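Long-range contacts in CREG-like beta-barrel domain-containing protein (Agrobacterium tumefaciens, PDB 3DNH), which is of unknown function but carries a split-barrel domain of the FMN-binding pyridoxamine 5'-phosphate oxidase type, so it may bind a flavin or a related cofactor: residues 35-40 with 232-237; 177-182 with 238-243; 181-186 with 219-224; 212-217 with 226-231. All coordinates share one frame; numbering follows the deposited sequence.

Contact 1 (35-40 with 232-237)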
loop_
_atom_site.group_PDB
_atom_site.type_symbol
_atom_site.label_atom_id
_atom_site.label_comp_id
_atom_site.label_asym_id
_atom_site.label_seq_id
_atom_site.Cartn_x
_atom_site.Cartn_y
_atom_site.Cartn_z
ATOM N N VAL A 35 -0.017 -14.523 -0.901
ATOM C CA VAL A 35 0.137 -13.067 -0.667
ATOM C C VAL A 35 1.142 -12.819 0.437
ATOM O O VAL A 35 1.945 -11.855 0.389
ATOM C CB VAL A 35 -1.213 -12.399 -0.263
ATOM C CG1 VAL A 35 -1.015 -10.915 0.057
ATOM C CG2 VAL A 35 -2.235 -12.553 -1.389
ATOM N N LEU A 36 1.062 -13.647 1.477
ATOM C CA LEU A 36 1.974 -13.537 2.581
ATOM C C LEU A 36 3.434 -13.604 2.118
ATOM O O LEU A 36 4.272 -12.770 2.541
ATOM C CB LEU A 36 1.720 -14.610 3.622
ATOM C CG LEU A 36 2.688 -14.711 4.803
ATOM C CD1 LEU A 36 2.580 -13.557 5.770
ATOM C CD2 LEU A 36 2.372 -16.064 5.496
ATOM N N HIS A 37 3.719 -14.556 1.248
ATOM C CA HIS A 37 5.098 -14.825 0.886
ATOM C C HIS A 37 5.642 -13.973 -0.254
ATOM O O HIS A 37 6.866 -13.932 -0.478
ATOM C CB HIS A 37 5.292 -16.312 0.597
ATOM C CG HIS A 37 5.380 -17.162 1.848
ATOM N ND1 HIS A 37 6.585 -17.537 2.408
ATOM C CD2 HIS A 37 4.418 -17.701 2.640
ATOM C CE1 HIS A 37 6.364 -18.249 3.510
ATOM N NE2 HIS A 37 5.056 -18.368 3.667
ATOM N N THR A 38 4.744 -13.353 -1.005
ATOM C CA THR A 38 5.143 -12.711 -2.242
ATOM C C THR A 38 4.836 -11.217 -2.245
ATOM O O THR A 38 4.926 -10.568 -3.299
ATOM C CB THR A 38 4.529 -13.400 -3.510
ATOM O OG1 THR A 38 3.085 -13.356 -3.448
ATOM C CG2 THR A 38 4.998 -14.863 -3.646
ATOM N N SER A 39 4.472 -10.669 -1.101
ATOM C CA SER A 39 4.249 -9.197 -1.024
ATOM C C SER A 39 5.456 -8.462 -0.437
ATOM O O SER A 39 5.877 -8.779 0.673
ATOM C CB SER A 39 2.949 -8.872 -0.239
ATOM O OG SER A 39 1.844 -9.575 -0.842
ATOM N N ARG A 40 6.011 -7.493 -1.183
ATOM C CA ARG A 40 7.105 -6.625 -0.673
ATOM C C ARG A 40 6.605 -5.492 0.219
ATOM O O ARG A 40 7.127 -5.267 1.300
ATOM C CB ARG A 40 7.969 -6.001 -1.797
ATOM C CG ARG A 40 9.204 -6.844 -2.225
ATOM C CD ARG A 40 10.161 -6.042 -3.260
ATOM N NE ARG A 40 11.529 -6.568 -3.248
ATOM C CZ ARG A 40 12.013 -7.416 -4.145
ATOM N NH1 ARG A 40 13.271 -7.837 -4.054
ATOM N NH2 ARG A 40 11.259 -7.811 -5.175
ATOM N N LEU A 232 8.823 -10.858 -6.203
ATOM C CA LEU A 232 8.972 -11.970 -5.255
ATOM C C LEU A 232 8.181 -13.146 -5.821
ATOM O O LEU A 232 7.119 -12.932 -6.455
ATOM C CB LEU A 232 8.426 -11.612 -3.843
ATOM C CG LEU A 232 9.027 -10.420 -3.082
ATOM C CD1 LEU A 232 8.235 -10.139 -1.802
ATOM C CD2 LEU A 232 10.528 -10.609 -2.783
ATOM N N ALA A 233 8.673 -14.357 -5.560
ATOM C CA ALA A 233 8.000 -15.596 -5.963
ATOM C C ALA A 233 8.018 -16.616 -4.825
ATOM O O ALA A 233 8.892 -16.554 -3.905
ATOM C CB ALA A 233 8.665 -16.200 -7.227
ATOM N N ARG A 234 7.021 -17.505 -4.848
ATOM C CA ARG A 234 7.012 -18.677 -3.980
ATOM C C ARG A 234 6.665 -19.919 -4.793
ATOM O O ARG A 234 5.589 -19.997 -5.399
ATOM C CB ARG A 234 6.044 -18.539 -2.778
ATOM C CG ARG A 234 6.162 -19.785 -1.889
ATOM C CD ARG A 234 5.421 -19.682 -0.638
ATOM N NE ARG A 234 5.462 -20.884 0.201
ATOM C CZ ARG A 234 6.485 -21.333 0.946
ATOM N NH1 ARG A 234 7.685 -20.727 0.963
ATOM N NH2 ARG A 234 6.280 -22.426 1.705
ATOM N N LEU A 235 7.568 -20.889 -4.788
ATOM C CA LEU A 235 7.319 -22.200 -5.455
ATOM C C LEU A 235 6.814 -23.175 -4.402
ATOM O O LEU A 235 7.530 -23.446 -3.453
ATOM C CB LEU A 235 8.595 -22.745 -6.114
ATOM C CG LEU A 235 8.541 -24.069 -6.940
ATOM C CD1 LEU A 235 7.534 -24.003 -8.032
ATOM C CD2 LEU A 235 9.934 -24.407 -7.539
ATOM N N TRP A 236 5.595 -23.711 -4.572
ATOM C CA TRP A 236 5.066 -24.687 -3.635
ATOM C C TRP A 236 5.423 -26.101 -3.995
ATOM O O TRP A 236 5.289 -26.509 -5.160
ATOM C CB TRP A 236 3.549 -24.563 -3.513
ATOM C CG TRP A 236 3.143 -23.199 -2.980
ATOM C CD1 TRP A 236 2.965 -22.039 -3.715
ATOM C CD2 TRP A 236 2.887 -22.851 -1.617
ATOM N NE1 TRP A 236 2.569 -21.004 -2.897
ATOM C CE2 TRP A 236 2.527 -21.461 -1.601
ATOM C CE3 TRP A 236 2.907 -23.566 -0.406
ATOM C CZ2 TRP A 236 2.200 -20.778 -0.411
ATOM C CZ3 TRP A 236 2.565 -22.874 0.805
ATOM C CH2 TRP A 236 2.226 -21.507 0.780
ATOM N N PHE A 237 5.884 -26.866 -3.006
ATOM C CA PHE A 237 6.153 -28.297 -3.244
ATOM C C PHE A 237 4.851 -29.026 -3.473
ATOM O O PHE A 237 3.802 -28.614 -2.927
ATOM C CB PHE A 237 6.895 -28.909 -2.059
ATOM C CG PHE A 237 8.264 -28.309 -1.817
ATOM C CD1 PHE A 237 9.120 -28.011 -2.907
ATOM C CD2 PHE A 237 8.707 -28.058 -0.511
ATOM C CE1 PHE A 237 10.360 -27.499 -2.719
ATOM C CE2 PHE A 237 9.996 -27.518 -0.294
ATOM C CZ PHE A 237 10.812 -27.233 -1.382
HETATM O O HOH W 1 9.213 -14.626 -1.868
#

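Contact 2 (177-182 with 238-243)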
loop_
_atom_site.group_PDB
_atom_site.type_symbol
_atom_site.label_atom_id
_atom_site.label_comp_id
_atom_site.label_asym_id
_atom_site.label_seq_id
_atom_site.Cartn_x
_atom_site.Cartn_y
_atom_site.Cartn_z
ATOM N N SER A 177 8.035 -28.329 12.720
ATOM C CA SER A 177 8.125 -29.589 13.490
ATOM C C SER A 177 8.241 -30.755 12.560
ATOM O O SER A 177 7.515 -30.810 11.574
ATOM C CB SER A 177 6.850 -29.809 14.285
ATOM O OG SER A 177 6.525 -28.635 14.967
ATOM N N GLY A 178 9.143 -31.685 12.851
ATOM C CA GLY A 178 9.323 -32.857 11.985
ATOM C C GLY A 178 10.327 -32.620 10.870
ATOM O O GLY A 178 10.842 -33.574 10.301
ATOM N N ALA A 179 10.626 -31.353 10.591
ATOM C CA ALA A 179 11.532 -30.933 9.493
ATOM C C ALA A 179 12.884 -30.353 9.934
ATOM O O ALA A 179 13.550 -29.706 9.130
ATOM C CB ALA A 179 10.835 -29.913 8.584
ATOM N N GLU A 180 13.315 -30.628 11.170
ATOM C CA GLU A 180 14.600 -30.087 11.651
ATOM C C GLU A 180 15.785 -30.407 10.742
ATOM O O GLU A 180 16.658 -29.566 10.578
ATOM C CB GLU A 180 14.915 -30.487 13.099
ATOM C CG GLU A 180 14.232 -31.740 13.607
ATOM C CD GLU A 180 12.738 -31.547 13.812
ATOM O OE1 GLU A 180 11.973 -32.182 13.069
ATOM O OE2 GLU A 180 12.325 -30.761 14.690
ATOM N N GLU A 181 15.814 -31.609 10.147
ATOM C CA GLU A 181 16.875 -31.964 9.189
ATOM C C GLU A 181 16.954 -31.012 7.984
ATOM O O GLU A 181 18.046 -30.521 7.643
ATOM C CB GLU A 181 16.764 -33.432 8.729
ATOM C CG GLU A 181 17.240 -33.607 7.275
ATOM C CD GLU A 181 17.915 -34.930 6.974
ATOM O OE1 GLU A 181 17.907 -35.821 7.857
ATOM O OE2 GLU A 181 18.460 -35.067 5.850
ATOM N N LEU A 182 15.816 -30.752 7.330
ATOM C CA LEU A 182 15.749 -29.750 6.235
ATOM C C LEU A 182 16.180 -28.357 6.696
ATOM O O LEU A 182 16.919 -27.643 6.010
ATOM C CB LEU A 182 14.305 -29.634 5.733
ATOM C CG LEU A 182 14.066 -28.590 4.642
ATOM C CD1 LEU A 182 14.689 -29.038 3.323
ATOM C CD2 LEU A 182 12.565 -28.324 4.456
ATOM N N ALA A 238 4.892 -30.101 -4.260
ATOM C CA ALA A 238 3.711 -30.947 -4.392
ATOM C C ALA A 238 3.369 -31.682 -3.084
ATOM O O ALA A 238 2.214 -31.946 -2.820
ATOM C CB ALA A 238 3.832 -31.951 -5.580
ATOM N N GLU A 239 4.380 -32.047 -2.305
ATOM C CA GLU A 239 4.141 -32.589 -0.978
ATOM C C GLU A 239 5.162 -32.045 0.015
ATOM O O GLU A 239 6.194 -31.514 -0.395
ATOM C CB GLU A 239 4.037 -34.129 -0.970
ATOM C CG GLU A 239 5.267 -34.857 -1.437
ATOM C CD GLU A 239 5.018 -36.345 -1.602
ATOM O OE1 GLU A 239 5.936 -37.046 -2.093
ATOM O OE2 GLU A 239 3.916 -36.818 -1.245
ATOM N N ARG A 240 4.823 -32.128 1.311
ATOM C CA ARG A 240 5.583 -31.483 2.389
ATOM C C ARG A 240 6.936 -32.153 2.447
ATOM O O ARG A 240 7.028 -33.364 2.315
ATOM C CB ARG A 240 4.844 -31.664 3.739
ATOM C CG ARG A 240 5.566 -31.126 4.973
ATOM C CD ARG A 240 4.816 -31.464 6.302
ATOM N NE ARG A 240 5.711 -31.269 7.445
ATOM C CZ ARG A 240 5.988 -30.086 7.988
ATOM N NH1 ARG A 240 5.445 -28.980 7.499
ATOM N NH2 ARG A 240 6.833 -30.009 8.997
ATOM N N VAL A 241 7.979 -31.377 2.683
ATOM C CA VAL A 241 9.365 -31.884 2.629
ATOM C C VAL A 241 9.999 -31.786 4.035
ATOM O O VAL A 241 9.866 -30.776 4.715
ATOM C CB VAL A 241 10.178 -31.098 1.556
ATOM C CG1 VAL A 241 11.672 -31.260 1.772
ATOM C CG2 VAL A 241 9.775 -31.601 0.151
ATOM N N GLU A 242 10.646 -32.859 4.491
ATOM C CA GLU A 242 11.104 -32.879 5.898
ATOM C C GLU A 242 12.595 -33.139 6.052
ATOM O O GLU A 242 13.220 -32.750 7.047
ATOM C CB GLU A 242 10.271 -33.870 6.718
ATOM C CG GLU A 242 8.950 -33.252 7.175
ATOM C CD GLU A 242 8.173 -34.158 8.093
ATOM O OE1 GLU A 242 8.434 -35.398 8.118
ATOM O OE2 GLU A 242 7.283 -33.620 8.793
ATOM N N THR A 243 13.162 -33.721 5.004
ATOM C CA THR A 243 14.556 -34.125 4.997
ATOM C C THR A 243 15.250 -33.640 3.760
ATOM O O THR A 243 14.616 -33.210 2.772
ATOM C CB THR A 243 14.702 -35.669 5.062
ATOM O OG1 THR A 243 14.177 -36.252 3.859
ATOM C CG2 THR A 243 13.979 -36.239 6.277
HETATM O O HOH W 2 13.640 -33.973 9.633
#

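Contact 3 (181-186 with 219-224)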
loop_
_atom_site.group_PDB
_atom_site.type_symbol
_atom_site.label_atom_id
_atom_site.label_comp_id
_atom_site.label_asym_id
_atom_site.label_seq_id
_atom_site.Cartn_x
_atom_site.Cartn_y
_atom_site.Cartn_z
ATOM N N GLU A 181 15.814 -31.609 10.147
ATOM C CA GLU A 181 16.875 -31.964 9.189
ATOM C C GLU A 181 16.954 -31.012 7.984
ATOM O O GLU A 181 18.046 -30.521 7.643
ATOM C CB GLU A 181 16.764 -33.432 8.729
ATOM C CG GLU A 181 17.240 -33.607 7.275
ATOM C CD GLU A 181 17.915 -34.930 6.974
ATOM O OE1 GLU A 181 17.907 -35.821 7.857
ATOM O OE2 GLU A 181 18.460 -35.067 5.850
ATOM N N LEU A 182 15.816 -30.752 7.330
ATOM C CA LEU A 182 15.749 -29.750 6.235
ATOM C C LEU A 182 16.180 -28.357 6.696
ATOM O O LEU A 182 16.919 -27.643 6.010
ATOM C CB LEU A 182 14.305 -29.634 5.733
ATOM C CG LEU A 182 14.066 -28.590 4.642
ATOM C CD1 LEU A 182 14.689 -29.038 3.323
ATOM C CD2 LEU A 182 12.565 -28.324 4.456
HETATM N N MSE A 183 15.671 -27.965 7.856
HETATM C CA MSE A 183 15.908 -26.617 8.370
HETATM C C MSE A 183 17.379 -26.455 8.768
HETATM O O MSE A 183 17.948 -25.384 8.584
HETATM C CB MSE A 183 14.942 -26.318 9.537
HETATM C CG MSE A 183 13.423 -26.343 9.132
HETATM SE SE MSE A 183 13.014 -25.537 7.330
HETATM C CE MSE A 183 13.557 -23.683 7.593
ATOM N N ALA A 184 17.990 -27.524 9.292
ATOM C CA ALA A 184 19.433 -27.531 9.542
ATOM C C ALA A 184 20.244 -27.367 8.234
ATOM O O ALA A 184 21.373 -26.887 8.265
ATOM C CB ALA A 184 19.857 -28.796 10.302
ATOM N N ALA A 185 19.659 -27.712 7.098
ATOM C CA ALA A 185 20.370 -27.610 5.785
ATOM C C ALA A 185 19.879 -26.487 4.882
ATOM O O ALA A 185 20.477 -26.219 3.821
ATOM C CB ALA A 185 20.305 -28.928 5.041
ATOM N N ALA A 186 18.823 -25.790 5.302
ATOM C CA ALA A 186 18.127 -24.889 4.397
ATOM C C ALA A 186 19.027 -23.740 3.940
ATOM O O ALA A 186 18.915 -23.285 2.796
ATOM C CB ALA A 186 16.887 -24.367 5.031
ATOM N N ILE A 219 14.118 -21.643 2.129
ATOM C CA ILE A 219 13.530 -22.975 1.851
ATOM C C ILE A 219 12.827 -23.429 3.115
ATOM O O ILE A 219 13.379 -23.284 4.203
ATOM C CB ILE A 219 14.612 -24.016 1.482
ATOM C CG1 ILE A 219 15.404 -23.535 0.233
ATOM C CG2 ILE A 219 13.984 -25.426 1.336
ATOM C CD1 ILE A 219 16.712 -24.255 -0.015
ATOM N N ASP A 220 11.609 -23.952 2.971
ATOM C CA ASP A 220 10.845 -24.439 4.136
ATOM C C ASP A 220 10.125 -25.744 3.758
ATOM O O ASP A 220 10.163 -26.165 2.588
ATOM C CB ASP A 220 9.924 -23.314 4.715
ATOM C CG ASP A 220 8.858 -22.830 3.712
ATOM O OD1 ASP A 220 7.971 -23.648 3.337
ATOM O OD2 ASP A 220 8.887 -21.640 3.288
ATOM N N PRO A 221 9.505 -26.419 4.730
ATOM C CA PRO A 221 8.867 -27.677 4.326
ATOM C C PRO A 221 7.812 -27.608 3.203
ATOM O O PRO A 221 7.537 -28.633 2.548
ATOM C CB PRO A 221 8.214 -28.163 5.641
ATOM C CG PRO A 221 9.099 -27.605 6.697
ATOM C CD PRO A 221 9.430 -26.212 6.198
ATOM N N ASP A 222 7.214 -26.447 3.000
ATOM C CA ASP A 222 6.105 -26.308 2.042
ATOM C C ASP A 222 6.535 -25.696 0.694
ATOM O O ASP A 222 5.804 -25.779 -0.325
ATOM C CB ASP A 222 4.978 -25.460 2.665
ATOM C CG ASP A 222 4.244 -26.190 3.782
ATOM O OD1 ASP A 222 4.314 -27.440 3.849
ATOM O OD2 ASP A 222 3.600 -25.500 4.600
ATOM N N GLY A 223 7.738 -25.145 0.668
ATOM C CA GLY A 223 8.268 -24.595 -0.587
ATOM C C GLY A 223 9.430 -23.638 -0.427
ATOM O O GLY A 223 10.130 -23.664 0.581
ATOM N N ILE A 224 9.604 -22.765 -1.421
ATOM C CA ILE A 224 10.821 -21.999 -1.568
ATOM C C ILE A 224 10.436 -20.567 -1.909
ATOM O O ILE A 224 9.652 -20.334 -2.858
ATOM C CB ILE A 224 11.729 -22.560 -2.751
ATOM C CG1 ILE A 224 12.094 -24.049 -2.552
ATOM C CG2 ILE A 224 13.015 -21.627 -2.919
ATOM C CD1 ILE A 224 12.672 -24.777 -3.845
HETATM O O HOH W 3 17.042 -21.181 3.086
#

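Contact 4 (212-217 with 226-231)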
loop_
_atom_site.group_PDB
_atom_site.type_symbol
_atom_site.label_atom_id
_atom_site.label_comp_id
_atom_site.label_asym_id
_atom_site.label_seq_id
_atom_site.Cartn_x
_atom_site.Cartn_y
_atom_site.Cartn_z
ATOM N N GLY A 212 14.654 -13.279 -14.769
ATOM C CA GLY A 212 15.317 -12.165 -14.113
ATOM C C GLY A 212 16.483 -12.644 -13.294
ATOM O O GLY A 212 16.900 -13.801 -13.411
ATOM N N ARG A 213 17.027 -11.744 -12.480
ATOM C CA ARG A 213 18.138 -12.123 -11.620
ATOM C C ARG A 213 17.530 -12.480 -10.278
ATOM O O ARG A 213 17.368 -11.633 -9.388
ATOM C CB ARG A 213 19.240 -11.049 -11.551
ATOM C CG ARG A 213 19.861 -10.616 -12.949
ATOM C CD ARG A 213 19.892 -11.729 -14.058
ATOM N NE ARG A 213 20.858 -12.837 -13.853
ATOM C CZ ARG A 213 20.561 -14.146 -13.812
ATOM N NH1 ARG A 213 19.305 -14.570 -13.942
ATOM N NH2 ARG A 213 21.537 -15.054 -13.646
ATOM N N TRP A 214 17.130 -13.747 -10.188
ATOM C CA TRP A 214 16.500 -14.331 -8.988
ATOM C C TRP A 214 17.489 -14.962 -8.014
ATOM O O TRP A 214 18.539 -15.472 -8.425
ATOM C CB TRP A 214 15.504 -15.400 -9.432
ATOM C CG TRP A 214 14.318 -14.801 -10.091
ATOM C CD1 TRP A 214 14.151 -14.570 -11.420
ATOM C CD2 TRP A 214 13.154 -14.275 -9.438
ATOM N NE1 TRP A 214 12.928 -13.991 -11.646
ATOM C CE2 TRP A 214 12.301 -13.777 -10.449
ATOM C CE3 TRP A 214 12.735 -14.208 -8.106
ATOM C CZ2 TRP A 214 11.047 -13.201 -10.162
ATOM C CZ3 TRP A 214 11.495 -13.656 -7.821
ATOM C CH2 TRP A 214 10.660 -13.164 -8.847
ATOM N N LYS A 215 17.147 -14.940 -6.730
ATOM C CA LYS A 215 17.851 -15.701 -5.698
ATOM C C LYS A 215 16.836 -16.387 -4.797
ATOM O O LYS A 215 15.773 -15.826 -4.542
ATOM C CB LYS A 215 18.743 -14.786 -4.850
ATOM C CG LYS A 215 20.020 -14.224 -5.593
ATOM C CD LYS A 215 21.056 -15.345 -5.906
ATOM C CE LYS A 215 22.202 -14.886 -6.839
ATOM N NZ LYS A 215 23.120 -15.991 -7.336
ATOM N N ILE A 216 17.158 -17.603 -4.343
ATOM C CA ILE A 216 16.432 -18.258 -3.261
ATOM C C ILE A 216 16.734 -17.530 -1.999
ATOM O O ILE A 216 17.913 -17.311 -1.683
ATOM C CB ILE A 216 16.858 -19.685 -3.082
ATOM C CG1 ILE A 216 16.506 -20.469 -4.349
ATOM C CG2 ILE A 216 16.208 -20.319 -1.796
ATOM C CD1 ILE A 216 17.064 -21.838 -4.383
ATOM N N THR A 217 15.680 -17.122 -1.297
ATOM C CA THR A 217 15.831 -16.429 -0.025
ATOM C C THR A 217 15.572 -17.359 1.140
ATOM O O THR A 217 16.136 -17.143 2.227
ATOM C CB THR A 217 14.947 -15.140 0.075
ATOM O OG1 THR A 217 13.565 -15.487 -0.106
ATOM C CG2 THR A 217 15.360 -14.146 -1.039
ATOM N N LEU A 226 11.559 -16.940 -3.307
ATOM C CA LEU A 226 12.593 -16.303 -4.165
ATOM C C LEU A 226 12.391 -14.810 -4.296
ATOM O O LEU A 226 11.263 -14.325 -4.174
ATOM C CB LEU A 226 12.650 -16.955 -5.561
ATOM C CG LEU A 226 12.728 -18.484 -5.508
ATOM C CD1 LEU A 226 11.420 -19.069 -5.916
ATOM C CD2 LEU A 226 13.866 -18.914 -6.400
ATOM N N ALA A 227 13.491 -14.080 -4.519
ATOM C CA ALA A 227 13.433 -12.664 -4.802
ATOM C C ALA A 227 14.316 -12.257 -5.989
ATOM O O ALA A 227 15.379 -12.860 -6.261
ATOM C CB ALA A 227 13.767 -11.807 -3.526
ATOM N N SER A 228 13.823 -11.253 -6.716
ATOM C CA SER A 228 14.608 -10.504 -7.696
ATOM C C SER A 228 14.501 -9.066 -7.251
ATOM O O SER A 228 13.933 -8.795 -6.193
ATOM C CB SER A 228 14.039 -10.666 -9.090
ATOM O OG SER A 228 12.799 -9.992 -9.201
ATOM N N ALA A 229 15.049 -8.141 -8.039
ATOM C CA ALA A 229 14.967 -6.724 -7.721
ATOM C C ALA A 229 13.532 -6.150 -7.721
ATOM O O ALA A 229 13.173 -5.411 -6.808
ATOM C CB ALA A 229 15.850 -5.926 -8.651
ATOM N N SER A 230 12.731 -6.474 -8.743
ATOM C CA SER A 230 11.357 -5.957 -8.841
ATOM C C SER A 230 10.253 -6.882 -8.316
ATOM O O SER A 230 9.154 -6.398 -8.035
ATOM C CB SER A 230 11.032 -5.506 -10.271
ATOM O OG SER A 230 11.068 -6.592 -11.188
ATOM N N ASP A 231 10.543 -8.181 -8.149
ATOM C CA ASP A 231 9.508 -9.165 -7.808
ATOM C C ASP A 231 9.855 -10.196 -6.722
ATOM O O ASP A 231 11.005 -10.388 -6.355
ATOM C CB ASP A 231 9.054 -9.888 -9.078
ATOM C CG ASP A 231 7.556 -10.214 -9.076
ATOM O OD1 ASP A 231 7.080 -10.675 -10.143
ATOM O OD2 ASP A 231 6.845 -10.004 -8.041
HETATM O O HOH W 4 11.823 -13.642 -0.975
#

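Contact 1 (35-40 with 232-237)
Arg234 reaches from strand 232-236 across the imidazole of His37, near the end of helix 28-38. Arg234 CB lies 3.9 Å from Thr38 CG2. CG is anti to the backbone N (chi1 -177°), and the chain stays extended to NE, which sets CD and NE over the imidazole. Arg234 CD makes a CH-pi contact, 3.5 Å from His37 CG. NE stands above the ring centre. The guanidinium lies flat on the imidazole, with centres 4.1 Å apart and planes at 26°. Arg234 NH1 is nearest to His37 ND1, at 3.7 Å. Asp225 also takes Arg234 NH1, and Asp220 forms a salt bridge with Arg234 NH2.

Leu232 fills the other end. Leu232 CD1 touches Arg40 CG at 3.5 Å, and CD2 lies over one face of the Arg40 guanidinium. Arg40 NH1 bonds to Arg131 O and probably to Ser228 O. Thr38 CG2 packs on the strand backbone, 3.5 Å from Arg234 N. Water 1 lies 2.8 Å from both His37 O and Ala233 O and links the two backbones. The carboxylates of Asp220 and Asp225 probably offset the charge of Arg234, and the bond of His37 ND1 to Asp225 OD2 is consistent with a proton on ND1.

Contact 2 (177-182 with 238-243)
The chain before helix 180-194 runs close to the loop before helix 244-254, with Ala179 CA and Glu242 CA 4.1 Å apart. Leu182 N donates to Glu242 O at 3.3 Å, and the donor stands above the carbonyl plane. Ala179 CA makes a CA-H...O contact with the same oxygen. Water 2 also donates to Glu242 O, and it joins that atom to Gly178 O and Glu181 N. One carbonyl therefore gathers the first turn of the helix.

The Glu242 side chain packs against Gly178, with Glu242 CD 3.5 Å from Gly178 O. Gly178 has a positive phi and lets the carboxylate come close. The extended chain of Arg240 (chi3 164°) brings NE to Glu242 OE2, at 3.1 Å, in a nearly straight salt bridge (172°). The oxygen lies in the guanidinium plane, but is itself met on its anti side, 32° out of the carboxylate plane. Arg240 NH2 is 2.8 Å from Ser177 O, while NH1 bonds to Asp175 O.

Glu181 crosses Thr243 obliquely, with Glu181 CG 3.6 Å from Thr243 CA. Its OE2 goes on to Leu244 N. On the buried side, Leu182 CD1 meets Val241 CG1 at 4.1 Å, the two side chains crossing at about a right angle. Val241 O is buried here and has no polar partner in the model. Phe247 of helix 244-254 packs on both residues.

Two helix N-termini meet here. Ala179 holds one N-cap position. Thr243 holds the other, and its OG1 accepts from Gln246 N, the side-chain cap typical of a helix start.

Contact 3 (181-186 with 219-224)
Ala186 and Leu182 face Ile219 from the same side of helix 180-194, and this is the close-packed part of the contact. Ala186 CB lies 4.2 Å from Ile219 CB. Ile219 CD1 reaches Ala186 O at 3.7 Å. Leu182 CD1 meets Ile219 CG2, the two side chains crossing at about a right angle. Leu182 CD2, the other branch, rests on the peptide link between Asp220 and Pro221, 3.6 Å from Pro221 N. Phe247 of helix 244-254 packs on Ile219 as well.

The flank formed by Met183, present as selenomethionine (atom SE), is less enclosed, as this residue is partly exposed. Its chi2 (-39°) brings Met183 SE beside Pro221 CD, at 3.8 Å. Its chi3 turns Met183 CE to Ile219 O, at 3.4 Å. Water 3 bridges the segments, accepting from Ile219 N and donating weakly to Ala186 O.

Asp220 points away from the helix. Asp220 OD1 accepts from Asp222 N at 2.9 Å through the anti lone pair, and it also holds Arg234. This is an Asx turn. It shapes the tight turn of the beta hairpin 215-220/223-227, whose end is packed here against a helix.

Contact 4 (212-217 with 226-231)
Lys215 and Ala227 form the backbone core of this contact. They are an antiparallel hydrogen-bonded pair. Lys215 N donates to Ala227 O at 2.8 Å, and Ala227 N returns a bond to Lys215 O at 2.9 Å. CA-H...O contacts flank them, such as Leu226 CA to Lys215 O at 3.2 Å. Next along is Ile216 with Leu226, a non-hydrogen-bonded pair.

The aromatic contacts lie beyond the paired strands. Trp214 CG is anti to its carbonyl carbon (chi1 -70°), and the indole spreads over Ser228. Ser228 CB sits above the six-membered ring of Trp214, 3.7 Å from its centroid and 11° off the normal, a CH-pi contact. Trp214 CE3 is 3.3 Å from Ala227 C. Trp214 CH2 meets Asp231 CB at 3.7 Å. The indole NE1 bonds to Lys210 O, and helix 199-206 also packs against the ring.

These strands make a beta hairpin, and 223-227 is the middle strand of a three-stranded antiparallel sheet. The link to its third strand, 232-236, is shaped by an ST motif: Ser228 OG accepts from Asp231 N.

The apolar contacts come from the strand side chains. Ile216 and Leu226 lie side by side and point the same way, with Ile216 CG1 3.7 Å from Leu226 CD2. Ile216 also touches helices 180-194 and 199-206. Thr217 CG2 packs against Ala227 CB.

A polar link runs through water. Water 4 lies 2.7 Å from Thr217 OG1 and donates weakly to Leu226 O. Thr217 OG1 also has a weak bond with Asp225 O.

In the fold
Contacts 1 and 3 are buried, while contacts 2 and 4 are partly exposed. Contact 1 lies nearest the centre of the chain and joins the oxidase-like domain to the three-stranded sheet by charged and aromatic stacking. Contacts 3 and 4 use the same hairpin, 215-220/223-227. Contact 4 pairs its strands by backbone bonds, and contact 3 packs its turn on helix 180-194 by apolar groups. Contact 2 shares Leu182 with contact 3 and adds salt-bridge and helix-start chemistry farther out. Strand pairing joins the rest: Leu235 N with Ile224 O links contact 1 to contact 3, and Leu226 N with Ala233 O links contact 1 to contact 4.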